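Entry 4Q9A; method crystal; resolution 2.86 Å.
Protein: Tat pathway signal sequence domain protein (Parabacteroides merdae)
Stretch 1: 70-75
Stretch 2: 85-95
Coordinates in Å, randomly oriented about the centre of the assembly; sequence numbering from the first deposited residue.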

# COMPACT_ATOMS: atom_id res chain seq x y z
N ILE A 70 -8.62 -0.01 -12.32
CA ILE A 70 -8.91 0.90 -11.21
C ILE A 70 -8.47 2.34 -11.53
O ILE A 70 -7.35 2.58 -12.01
CB ILE A 70 -8.31 0.38 -9.87
CG1 ILE A 70 -8.66 -1.13 -9.67
CG2 ILE A 70 -8.83 1.20 -8.69
CD1 ILE A 70 -7.93 -1.84 -8.58
N TYR A 71 -9.39 3.29 -11.28
CA TYR A 71 -9.22 4.72 -11.55
C TYR A 71 -9.53 5.55 -10.31
O TYR A 71 -10.32 5.12 -9.46
CB TYR A 71 -10.15 5.15 -12.71
CG TYR A 71 -9.74 4.56 -14.04
CD1 TYR A 71 -8.76 5.16 -14.82
CD2 TYR A 71 -10.34 3.40 -14.51
CE1 TYR A 71 -8.38 4.62 -16.04
CE2 TYR A 71 -9.96 2.84 -15.74
CZ TYR A 71 -8.99 3.46 -16.50
OH TYR A 71 -8.58 2.94 -17.70
N ASN A 72 -8.93 6.76 -10.23
CA ASN A 72 -9.14 7.74 -9.16
C ASN A 72 -9.49 9.09 -9.79
O ASN A 72 -8.75 9.57 -10.66
CB ASN A 72 -7.90 7.86 -8.26
CG ASN A 72 -7.99 8.79 -7.05
OD1 ASN A 72 -8.94 9.56 -6.85
ND2 ASN A 72 -6.94 8.77 -6.23
N ARG A 73 -10.63 9.69 -9.40
CA ARG A 73 -11.00 11.00 -9.95
C ARG A 73 -11.23 12.07 -8.84
O ARG A 73 -11.67 13.18 -9.16
CB ARG A 73 -12.19 10.90 -10.90
CG ARG A 73 -11.81 10.36 -12.29
CD ARG A 73 -10.73 11.17 -13.01
NE ARG A 73 -9.57 10.35 -13.37
CZ ARG A 73 -8.46 10.81 -13.94
NH1 ARG A 73 -8.33 12.11 -14.20
NH2 ARG A 73 -7.45 9.99 -14.21
N GLY A 74 -10.87 11.74 -7.60
CA GLY A 74 -11.00 12.65 -6.47
C GLY A 74 -10.25 13.95 -6.68
O GLY A 74 -9.19 13.97 -7.32
N ILE A 75 -10.84 15.07 -6.20
CA ILE A 75 -10.27 16.42 -6.28
C ILE A 75 -10.37 17.07 -4.90
O ILE A 75 -11.45 17.17 -4.34
CB ILE A 75 -10.94 17.29 -7.40
CG1 ILE A 75 -10.72 16.74 -8.84
CG2 ILE A 75 -10.61 18.80 -7.29
CD1 ILE A 75 -9.31 16.72 -9.41
N GLU A 85 -20.75 18.88 -10.68
CA GLU A 85 -20.17 19.76 -11.70
C GLU A 85 -19.26 19.05 -12.72
O GLU A 85 -19.05 19.60 -13.80
CB GLU A 85 -19.29 20.82 -11.04
CG GLU A 85 -19.98 21.96 -10.33
CD GLU A 85 -18.99 22.94 -9.72
OE1 GLU A 85 -17.81 22.56 -9.48
OE2 GLU A 85 -19.39 24.10 -9.49
N ARG A 86 -18.67 17.90 -12.35
CA ARG A 86 -17.72 17.16 -13.20
C ARG A 86 -18.08 15.68 -13.27
O ARG A 86 -17.24 14.85 -13.65
CB ARG A 86 -16.28 17.36 -12.70
CG ARG A 86 -16.10 17.09 -11.20
CD ARG A 86 -14.68 17.33 -10.73
NE ARG A 86 -14.47 16.86 -9.35
CZ ARG A 86 -14.03 15.65 -9.03
NH1 ARG A 86 -13.74 14.76 -9.97
NH2 ARG A 86 -13.85 15.32 -7.76
N TRP A 87 -19.32 15.36 -12.91
CA TRP A 87 -19.79 13.99 -12.84
C TRP A 87 -19.81 13.28 -14.20
O TRP A 87 -19.66 12.06 -14.25
CB TRP A 87 -21.18 13.96 -12.20
CG TRP A 87 -21.47 12.69 -11.48
CD1 TRP A 87 -22.45 11.79 -11.79
CD2 TRP A 87 -20.74 12.13 -10.38
NE1 TRP A 87 -22.41 10.74 -10.91
CE2 TRP A 87 -21.37 10.92 -10.03
CE3 TRP A 87 -19.65 12.57 -9.60
CZ2 TRP A 87 -20.94 10.13 -8.96
CZ3 TRP A 87 -19.23 11.79 -8.54
CH2 TRP A 87 -19.86 10.58 -8.23
N GLU A 88 -19.99 14.03 -15.29
CA GLU A 88 -20.07 13.48 -16.64
C GLU A 88 -18.69 13.03 -17.12
O GLU A 88 -18.55 11.92 -17.61
CB GLU A 88 -20.68 14.48 -17.63
CG GLU A 88 -22.17 14.75 -17.44
CD GLU A 88 -22.62 15.44 -16.16
OE1 GLU A 88 -21.99 16.45 -15.76
OE2 GLU A 88 -23.61 14.98 -15.56
N ILE A 89 -17.67 13.87 -16.94
CA ILE A 89 -16.31 13.60 -17.41
C ILE A 89 -15.55 12.69 -16.43
O ILE A 89 -14.89 11.74 -16.86
CB ILE A 89 -15.56 14.93 -17.70
CG1 ILE A 89 -16.21 15.68 -18.87
CG2 ILE A 89 -14.08 14.73 -17.98
CD1 ILE A 89 -16.24 17.19 -18.69
N ASP A 90 -15.64 13.00 -15.13
CA ASP A 90 -14.90 12.30 -14.07
C ASP A 90 -15.69 11.15 -13.40
O ASP A 90 -15.27 10.66 -12.36
CB ASP A 90 -14.38 13.32 -13.03
CG ASP A 90 -13.30 14.26 -13.56
OD1 ASP A 90 -12.70 13.94 -14.63
OD2 ASP A 90 -13.04 15.29 -12.91
N CYS A 91 -16.78 10.66 -14.04
CA CYS A 91 -17.52 9.51 -13.53
C CYS A 91 -18.25 8.77 -14.65
O CYS A 91 -17.90 7.64 -14.97
CB CYS A 91 -18.48 9.89 -12.41
SG CYS A 91 -19.49 8.51 -11.80
N LEU A 92 -19.28 9.40 -15.22
CA LEU A 92 -20.16 8.79 -16.21
C LEU A 92 -19.40 8.21 -17.39
O LEU A 92 -19.68 7.08 -17.78
CB LEU A 92 -21.21 9.79 -16.65
CG LEU A 92 -22.59 9.68 -15.97
CD1 LEU A 92 -22.49 9.47 -14.45
CD2 LEU A 92 -23.43 10.89 -16.29
N ALA A 93 -18.39 8.95 -17.88
CA ALA A 93 -17.51 8.60 -18.99
C ALA A 93 -16.77 7.29 -18.75
O ALA A 93 -16.45 6.60 -19.70
CB ALA A 93 -16.50 9.71 -19.21
N PHE A 94 -16.50 6.94 -17.49
CA PHE A 94 -15.78 5.73 -17.16
C PHE A 94 -16.64 4.50 -17.23
O PHE A 94 -16.10 3.39 -17.31
CB PHE A 94 -15.19 5.85 -15.74
CG PHE A 94 -14.05 6.82 -15.66
CD1 PHE A 94 -14.28 8.18 -15.49
CD2 PHE A 94 -12.74 6.38 -15.82
CE1 PHE A 94 -13.22 9.09 -15.45
CE2 PHE A 94 -11.67 7.29 -15.76
CZ PHE A 94 -11.92 8.64 -15.57
N GLN A 95 -17.98 4.69 -17.12
CA GLN A 95 -18.98 3.62 -17.04
C GLN A 95 -18.54 2.64 -15.93
O GLN A 95 -18.32 1.45 -16.22
CB GLN A 95 -19.18 2.94 -18.39
CG GLN A 95 -20.03 3.74 -19.32
CD GLN A 95 -19.97 3.17 -20.70
OE1 GLN A 95 -20.36 2.02 -20.93
NE2 GLN A 95 -19.43 3.96 -21.63

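How does R86 reach the first stretch? Its CA-to-CB bond points toward stretch 1, chi1 is 50° (p), and the chain then runs extended, chi2 and chi3 both t, which carries the guanidinium to the backbone beyond the strand. There R86 NH1 donates a hydrogen bond to R73 O at 2.7 Å. The carbonyl lies near the guanidinium plane, where the N-H groups point. I75 covers one face of the same group, with I75 CG1 3.5 Å from R86 CZ: a flat cation offers its edge to polar partners and leaves its faces free for aliphatic carbon.

What steadies that arginine, and what does D90 add? One turn further on, D90 OD2 accepts a hydrogen bond from R86 NH1 at 3.1 Å, part of a salt bridge within stretch 2, so a single nitrogen serves both the aspartate and R73 O. The backbone supports the arrangement, since D90 N donates to R86 O at 2.9 Å. D90 also packs against R73 directly: D90 O sits 3.4 Å from R73 CB, and D90 OD1 lies 3.8 Å from R73 CD. R73 loses 86 Å² to stretch 2, more than any other residue here, and its long aliphatic portion packs beside D90.

How does F94 close the contact? The CA-to-CB bond of F94 points toward stretch 1, and its ring meets Y71 and R73. Y71 and R73 both direct CA-to-CB toward stretch 2, N72 between them away, an alternation that continues one residue past the strand. F94 CE2 lies over one face of the Y71 ring, 3.7 Å from Y71 CD1, with the ring planes inclined at 56°. F94 CZ approaches R73 NE to 3.6 Å at an oblique angle, while R73 NH1 and NH2 are hydrogen-bonded elsewhere in the structure. In all, the two stretches bury 330 Å².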